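Local coordinates for protein nucleoporin NUP82 (Saccharomyces cerevisiae, PDB 3PBP) that is a structural component of the nuclear pore complex, represented here by its N-terminal domain, which contains a region that interacts with NUP116, at residues I35-I38 against I43-Y46; L10-A15 against S52-L57. The protein carries 1 engineered substitution. All blocks are in the same frame, centred on the assembly; numbering follows the deposited sequence.

Contact 1 of 2, residues I35-I38 against I43-Y46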
ATOM      1  N   ILE A  35      -8.912  27.417   6.852  1.00 50.83           N
ATOM      2  CA  ILE A  35      -8.151  27.437   5.606  1.00 50.03           C
ATOM      3  C   ILE A  35      -6.651  27.631   5.821  1.00 49.95           C
ATOM      4  O   ILE A  35      -6.246  28.450   6.645  1.00 50.17           O
ATOM      5  CB  ILE A  35      -8.648  28.581   4.694  1.00 48.40           C
ATOM      6  CG1 ILE A  35     -10.099  28.329   4.296  1.00 48.37           C
ATOM      7  CG2 ILE A  35      -7.761  28.696   3.458  1.00 48.34           C
ATOM      8  CD1 ILE A  35     -10.739  29.532   3.643  1.00 48.25           C
ATOM      9  N   VAL A  36      -5.843  26.865   5.092  1.00 48.93           N
ATOM     10  CA  VAL A  36      -4.390  27.000   5.148  1.00 50.99           C
ATOM     11  C   VAL A  36      -3.957  27.305   3.717  1.00 52.32           C
ATOM     12  O   VAL A  36      -4.359  26.621   2.773  1.00 51.66           O
ATOM     13  CB  VAL A  36      -3.666  25.717   5.668  1.00 50.52           C
ATOM     14  CG1 VAL A  36      -2.149  25.901   5.612  1.00 47.77           C
ATOM     15  CG2 VAL A  36      -4.051  25.456   7.110  1.00 52.09           C
ATOM     16  N   PHE A  37      -3.128  28.330   3.573  1.00 54.79           N
ATOM     17  CA  PHE A  37      -2.671  28.797   2.269  1.00 58.08           C
ATOM     18  C   PHE A  37      -1.160  28.981   2.249  1.00 58.63           C
ATOM     19  O   PHE A  37      -0.621  29.728   3.063  1.00 59.57           O
ATOM     20  CB  PHE A  37      -3.371  30.132   1.998  1.00 60.16           C
ATOM     21  CG  PHE A  37      -3.157  30.679   0.620  1.00 64.33           C
ATOM     22  CD1 PHE A  37      -3.720  30.062  -0.489  1.00 65.66           C
ATOM     23  CD2 PHE A  37      -2.441  31.856   0.435  1.00 65.68           C
ATOM     24  CE1 PHE A  37      -3.575  30.615  -1.760  1.00 65.95           C
ATOM     25  CE2 PHE A  37      -2.294  32.412  -0.828  1.00 66.45           C
ATOM     26  CZ  PHE A  37      -2.865  31.788  -1.928  1.00 66.30           C
ATOM     27  N   ILE A  38      -0.472  28.298   1.339  1.00 59.99           N
ATOM     28  CA  ILE A  38       0.988  28.427   1.243  1.00 61.77           C
ATOM     29  C   ILE A  38       1.401  29.191  -0.021  1.00 64.41           C
ATOM     30  O   ILE A  38       0.965  28.873  -1.135  1.00 64.65           O
ATOM     31  CB  ILE A  38       1.697  27.054   1.250  1.00 59.89           C
ATOM     32  CG1 ILE A  38       1.423  26.342   2.570  1.00 59.80           C
ATOM     33  CG2 ILE A  38       3.199  27.245   1.075  1.00 58.78           C
ATOM     34  CD1 ILE A  38       2.191  25.069   2.729  1.00 60.13           C
ATOM     35  N   ILE A  43       3.199  30.499   5.443  1.00 61.65           N
ATOM     36  CA  ILE A  43       1.973  29.792   5.744  1.00 60.12           C
ATOM     37  C   ILE A  43       0.939  30.799   6.215  1.00 60.23           C
ATOM     38  O   ILE A  43       1.198  31.602   7.109  1.00 59.97           O
ATOM     39  CB  ILE A  43       2.163  28.762   6.875  1.00 59.83           C
ATOM     40  CG1 ILE A  43       3.268  27.768   6.507  1.00 61.34           C
ATOM     41  CG2 ILE A  43       0.853  28.032   7.132  1.00 57.99           C
ATOM     42  CD1 ILE A  43       3.652  26.793   7.639  1.00 60.89           C
ATOM     43  N   ARG A  44      -0.227  30.776   5.589  1.00 60.00           N
ATOM     44  CA  ARG A  44      -1.318  31.642   6.001  1.00 60.15           C
ATOM     45  C   ARG A  44      -2.427  30.719   6.501  1.00 60.37           C
ATOM     46  O   ARG A  44      -2.750  29.721   5.857  1.00 61.28           O
ATOM     47  CB  ARG A  44      -1.838  32.460   4.834  1.00 60.83           C
ATOM     48  CG  ARG A  44      -0.946  33.581   4.437  1.00 62.43           C
ATOM     49  CD  ARG A  44      -1.623  34.431   3.377  1.00 64.88           C
ATOM     50  NE  ARG A  44      -0.745  35.499   2.911  1.00 69.51           N
ATOM     51  CZ  ARG A  44      -1.016  36.314   1.896  1.00 71.33           C
ATOM     52  NH1 ARG A  44      -2.153  36.192   1.225  1.00 72.84           N
ATOM     53  NH2 ARG A  44      -0.139  37.245   1.542  1.00 71.88           N
ATOM     54  N   TRP A  45      -2.997  31.031   7.659  1.00 59.83           N
ATOM     55  CA  TRP A  45      -4.064  30.210   8.205  1.00 58.07           C
ATOM     56  C   TRP A  45      -5.171  31.111   8.705  1.00 57.09           C
ATOM     57  O   TRP A  45      -4.912  32.130   9.328  1.00 57.72           O
ATOM     58  CB  TRP A  45      -3.525  29.310   9.324  1.00 58.33           C
ATOM     59  CG  TRP A  45      -3.010  30.021  10.552  1.00 58.75           C
ATOM     60  CD1 TRP A  45      -3.695  30.259  11.708  1.00 58.04           C
ATOM     61  CD2 TRP A  45      -1.687  30.520  10.764  1.00 59.63           C
ATOM     62  NE1 TRP A  45      -2.881  30.863  12.630  1.00 57.41           N
ATOM     63  CE2 TRP A  45      -1.641  31.037  12.079  1.00 59.07           C
ATOM     64  CE3 TRP A  45      -0.530  30.576   9.975  1.00 59.62           C
ATOM     65  CZ2 TRP A  45      -0.484  31.608  12.620  1.00 59.41           C
ATOM     66  CZ3 TRP A  45       0.626  31.148  10.518  1.00 59.53           C
ATOM     67  CH2 TRP A  45       0.638  31.652  11.825  1.00 58.82           C
ATOM     68  N   TYR A  46      -6.411  30.741   8.427  1.00 55.96           N
ATOM     69  CA  TYR A  46      -7.523  31.567   8.850  1.00 55.94           C
ATOM     70  C   TYR A  46      -8.711  30.701   9.206  1.00 56.94           C
ATOM     71  O   TYR A  46      -9.113  29.841   8.421  1.00 58.13           O
ATOM     72  CB  TYR A  46      -7.875  32.521   7.712  1.00 55.21           C
ATOM     73  CG  TYR A  46      -9.161  33.295   7.837  1.00 53.37           C
ATOM     74  CD1 TYR A  46      -9.278  34.377   8.710  1.00 53.99           C
ATOM     75  CD2 TYR A  46     -10.240  32.988   7.024  1.00 53.90           C
ATOM     76  CE1 TYR A  46     -10.449  35.145   8.757  1.00 53.42           C
ATOM     77  CE2 TYR A  46     -11.408  33.738   7.060  1.00 54.90           C
ATOM     78  CZ  TYR A  46     -11.510  34.814   7.923  1.00 54.96           C
ATOM     79  OH  TYR A  46     -12.681  35.543   7.932  1.00 54.86           O
TER
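The Phe37 ring lies alongside the aliphatic stem of Arg44, the two side chains leaving adjacent strands on the same face of the sheet. Arg44 CD meets the ring at its edge, 4.0 Å from Phe37 CD2, and the planes of ring and guanidinium stand 38° apart. With CG placed anti to the carbonyl carbon (chi1 -75°) and the chain extended from CG to NE, Arg44 runs past the ring and carries its charge beyond the strand; there NH1 is taken up by the carbonyl oxygens of Ile12 and Gln14. The backbones illustrate regular antiparallel pairing. Phe37 and Arg44 form one hydrogen-bonded pair, Phe37 N reaching Arg44 O at 2.7 Å; Ile35 and Tyr46 form another, with Ile35 N 2.9 Å from Tyr46 O and the N-H almost straight at 179°. Between them, Val36 and Trp45 are a non-hydrogen-bonded pair, CA to CA 4.4 Å. On their face Val36 CG1 packs side by side with Ile43 CG2 at 4.0 Å. This hairpin supplies the two inner strands of a four-stranded antiparallel blade, consistent with the beta-propeller fold of this domain: strand 24-29 flanks 34-39, strand 55-58 flanks 42-47, and the face bearing Val36 and Ile38 packs on Leu80 of strand 79-83 in the following sheet.

Contact 2 of 2, residues L10-A15 against S52-L57; sequences LPIFQA and SLYHSL
Tyr54 leans its ring against the backbone and side chains of Pro11 and Ile12, without a hydrogen bond across the contact. Its CD2 does most of the touching: it sits 3.5 Å from Ile12 CA and 3.9 Å from Ile12 CB, while Tyr54 CE2 approaches the carbonyl oxygen of Pro11 at 3.6 Å. Pro11 CB adds a looser apolar touch to Tyr54 CD2, at 4.2 Å. The approach of Ile12 to the ring is oblique, and its CG1 lies near Tyr54 CB. What brings the tyrosine here is its first torsion (chi1 72°), which tucks CG between the backbone N and the carbonyl carbon. As a worked case of a chain terminus laid over a propeller blade, the segment 10-15 comes before strand 24-29 and crosses the face formed by Ile35, Phe37, Arg44 and Tyr46, whereas Tyr54 arrives from the loop entering strand 55-58, at the other margin of the sheet from 24-29. An alanine at Tyr54 would remove the ring and is likely to leave a gap beside Ile12 and Pro11, with the turn less firmly held on that side. Further out, Pro11 and Ile12 occupy the corners of a beta turn closed by Phe13 N bonding to Leu10 O at 2.9 Å. Ile12 CG2 rests over the centre of the Phe13 ring, 3.9 Å above its plane, and Phe13 in turn meets Phe447 edge-to-face. Around Tyr54, Ser56 OG lies in the ring plane at its edge, and the Arg44 side chain also touches the tyrosine.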
ATOM      1  N   LEU A  10     -11.487  37.094  -0.382  1.00 84.91           N
ATOM      2  CA  LEU A  10     -11.143  36.971   1.029  1.00 83.69           C
ATOM      3  C   LEU A  10      -9.650  37.322   1.134  1.00 82.90           C
ATOM      4  O   LEU A  10      -8.833  36.827   0.355  1.00 83.53           O
ATOM      5  CB  LEU A  10     -11.453  35.537   1.509  1.00 82.89           C
ATOM      6  CG  LEU A  10     -11.409  35.133   2.994  1.00 81.99           C
ATOM      7  CD1 LEU A  10     -12.070  36.165   3.871  1.00 81.04           C
ATOM      8  CD2 LEU A  10     -12.117  33.806   3.165  1.00 80.67           C
ATOM      9  N   PRO A  11      -9.286  38.215   2.076  1.00 81.58           N
ATOM     10  CA  PRO A  11      -7.921  38.694   2.343  1.00 80.52           C
ATOM     11  C   PRO A  11      -6.800  37.663   2.290  1.00 80.16           C
ATOM     12  O   PRO A  11      -5.732  37.945   1.750  1.00 80.36           O
ATOM     13  CB  PRO A  11      -8.046  39.317   3.723  1.00 79.83           C
ATOM     14  CG  PRO A  11      -9.389  39.927   3.655  1.00 80.41           C
ATOM     15  CD  PRO A  11     -10.235  38.840   3.012  1.00 81.33           C
ATOM     16  N   ILE A  12      -7.040  36.479   2.851  1.00 79.37           N
ATOM     17  CA  ILE A  12      -6.027  35.418   2.876  1.00 77.90           C
ATOM     18  C   ILE A  12      -5.602  34.943   1.488  1.00 77.77           C
ATOM     19  O   ILE A  12      -4.473  34.490   1.291  1.00 77.38           O
ATOM     20  CB  ILE A  12      -6.515  34.179   3.687  1.00 76.24           C
ATOM     21  CG1 ILE A  12      -5.344  33.215   3.910  1.00 74.64           C
ATOM     22  CG2 ILE A  12      -7.652  33.481   2.953  1.00 74.20           C
ATOM     23  CD1 ILE A  12      -5.656  32.028   4.803  1.00 73.62           C
ATOM     24  N   PHE A  13      -6.505  35.064   0.525  1.00 78.01           N
ATOM     25  CA  PHE A  13      -6.237  34.610  -0.828  1.00 78.36           C
ATOM     26  C   PHE A  13      -5.383  35.499  -1.727  1.00 80.60           C
ATOM     27  O   PHE A  13      -4.565  34.990  -2.493  1.00 81.58           O
ATOM     28  CB  PHE A  13      -7.554  34.317  -1.537  1.00 74.82           C
ATOM     29  CG  PHE A  13      -8.315  33.168  -0.952  1.00 71.99           C
ATOM     30  CD1 PHE A  13      -7.684  31.959  -0.693  1.00 69.59           C
ATOM     31  CD2 PHE A  13      -9.679  33.273  -0.709  1.00 71.29           C
ATOM     32  CE1 PHE A  13      -8.394  30.873  -0.204  1.00 68.02           C
ATOM     33  CE2 PHE A  13     -10.396  32.185  -0.219  1.00 69.64           C
ATOM     34  CZ  PHE A  13      -9.746  30.982   0.030  1.00 68.43           C
ATOM     35  N   GLN A  14      -5.553  36.814  -1.650  1.00 83.11           N
ATOM     36  CA  GLN A  14      -4.791  37.694  -2.527  1.00 85.82           C
ATOM     37  C   GLN A  14      -3.285  37.476  -2.503  1.00 86.76           C
ATOM     38  O   GLN A  14      -2.647  37.480  -1.445  1.00 86.81           O
ATOM     39  CB  GLN A  14      -5.161  39.148  -2.265  1.00 86.93           C
ATOM     40  CG  GLN A  14      -6.549  39.449  -2.821  1.00 90.22           C
ATOM     41  CD  GLN A  14      -6.844  40.931  -2.935  1.00 92.84           C
ATOM     42  OE1 GLN A  14      -6.063  41.690  -3.521  1.00 93.44           O
ATOM     43  NE2 GLN A  14      -7.984  41.354  -2.385  1.00 94.15           N
ATOM     44  N   ALA A  15      -2.735  37.275  -3.699  1.00 87.13           N
ATOM     45  CA  ALA A  15      -1.322  36.991  -3.876  1.00 88.04           C
ATOM     46  C   ALA A  15      -0.517  38.103  -4.517  1.00 88.61           C
ATOM     47  O   ALA A  15      -1.069  39.084  -5.007  1.00 87.98           O
ATOM     48  CB  ALA A  15      -1.161  35.717  -4.691  1.00 87.88           C
ATOM     49  N   SER A  52     -10.786  37.263  12.574  1.00 65.81           N
ATOM     50  CA  SER A  52     -11.272  38.416  11.835  1.00 67.33           C
ATOM     51  C   SER A  52     -10.151  38.721  10.836  1.00 67.58           C
ATOM     52  O   SER A  52     -10.365  39.359   9.811  1.00 68.94           O
ATOM     53  CB  SER A  52     -11.536  39.612  12.768  1.00 68.15           C
ATOM     54  OG  SER A  52     -10.381  39.978  13.501  1.00 67.67           O
ATOM     55  N   LEU A  53      -8.954  38.235  11.144  1.00 67.48           N
ATOM     56  CA  LEU A  53      -7.795  38.425  10.279  1.00 67.92           C
ATOM     57  C   LEU A  53      -7.081  37.099  10.151  1.00 67.56           C
ATOM     58  O   LEU A  53      -7.249  36.222  10.997  1.00 67.70           O
ATOM     59  CB  LEU A  53      -6.830  39.440  10.885  1.00 69.07           C
ATOM     60  CG  LEU A  53      -7.250  40.902  10.791  1.00 70.63           C
ATOM     61  CD1 LEU A  53      -6.524  41.708  11.871  1.00 71.37           C
ATOM     62  CD2 LEU A  53      -6.963  41.425   9.394  1.00 69.89           C
ATOM     63  N   TYR A  54      -6.292  36.944   9.093  1.00 66.53           N
ATOM     64  CA  TYR A  54      -5.536  35.715   8.914  1.00 65.98           C
ATOM     65  C   TYR A  54      -4.162  35.935   9.538  1.00 64.77           C
ATOM     66  O   TYR A  54      -3.824  37.054   9.919  1.00 64.53           O
ATOM     67  CB  TYR A  54      -5.417  35.362   7.426  1.00 67.27           C
ATOM     68  CG  TYR A  54      -4.500  36.252   6.622  1.00 69.31           C
ATOM     69  CD1 TYR A  54      -3.109  36.142   6.727  1.00 70.00           C
ATOM     70  CD2 TYR A  54      -5.022  37.201   5.746  1.00 69.31           C
ATOM     71  CE1 TYR A  54      -2.268  36.957   5.973  1.00 69.78           C
ATOM     72  CE2 TYR A  54      -4.190  38.018   4.988  1.00 69.44           C
ATOM     73  CZ  TYR A  54      -2.820  37.892   5.104  1.00 69.67           C
ATOM     74  OH  TYR A  54      -2.016  38.695   4.331  1.00 69.17           O
ATOM     75  N   HIS A  55      -3.373  34.880   9.658  1.00 63.98           N
ATOM     76  CA  HIS A  55      -2.065  35.025  10.255  1.00 64.53           C
ATOM     77  C   HIS A  55      -1.019  34.384   9.377  1.00 64.70           C
ATOM     78  O   HIS A  55      -1.352  33.623   8.477  1.00 66.10           O
ATOM     79  CB  HIS A  55      -2.071  34.423  11.651  1.00 66.44           C
ATOM     80  CG  HIS A  55      -3.195  34.920  12.503  1.00 68.99           C
ATOM     81  ND1 HIS A  55      -4.501  34.516  12.317  1.00 69.97           N
ATOM     82  CD2 HIS A  55      -3.224  35.841  13.495  1.00 69.94           C
ATOM     83  CE1 HIS A  55      -5.286  35.169  13.155  1.00 70.09           C
ATOM     84  NE2 HIS A  55      -4.537  35.979  13.881  1.00 70.73           N
ATOM     85  N   SER A  56       0.248  34.708   9.626  1.00 64.38           N
ATOM     86  CA  SER A  56       1.342  34.181   8.822  1.00 63.22           C
ATOM     87  C   SER A  56       2.565  33.732   9.600  1.00 63.94           C
ATOM     88  O   SER A  56       2.806  34.151  10.736  1.00 65.08           O
ATOM     89  CB  SER A  56       1.783  35.221   7.812  1.00 61.55           C
ATOM     90  OG  SER A  56       0.678  35.650   7.059  1.00 64.76           O
ATOM     91  N   LEU A  57       3.336  32.865   8.959  1.00 63.23           N
ATOM     92  CA  LEU A  57       4.557  32.340   9.531  1.00 62.82           C
ATOM     93  C   LEU A  57       5.474  32.039   8.369  1.00 63.09           C
ATOM     94  O   LEU A  57       5.368  30.993   7.744  1.00 63.80           O
ATOM     95  CB  LEU A  57       4.295  31.061  10.313  1.00 63.68           C
ATOM     96  CG  LEU A  57       5.586  30.383  10.777  1.00 64.01           C
ATOM     97  CD1 LEU A  57       6.341  31.339  11.699  1.00 62.91           C
ATOM     98  CD2 LEU A  57       5.267  29.067  11.485  1.00 63.93           C
TER

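Overall arrangement
Contact 1 belongs to the interior of the blade and contact 2 to its partly buried margin, with centres about 7 Å apart. In sequence the hairpin is nested within the loop that contact 2 closes, and strands 42-47 and 55-58, one from each contact, are neighbours in the same sheet. Their chemistry follows their place: 35-38 and 43-46 are joined by paired backbone hydrogen bonds with apolar packing on both faces, whereas 10-15 and 52-57 meet through van der Waals contact around one aromatic ring. Arg44 connects the two, its aliphatic part serving the hairpin and its guanidinium the N-terminal segment; Phe37 also packs against Ile12.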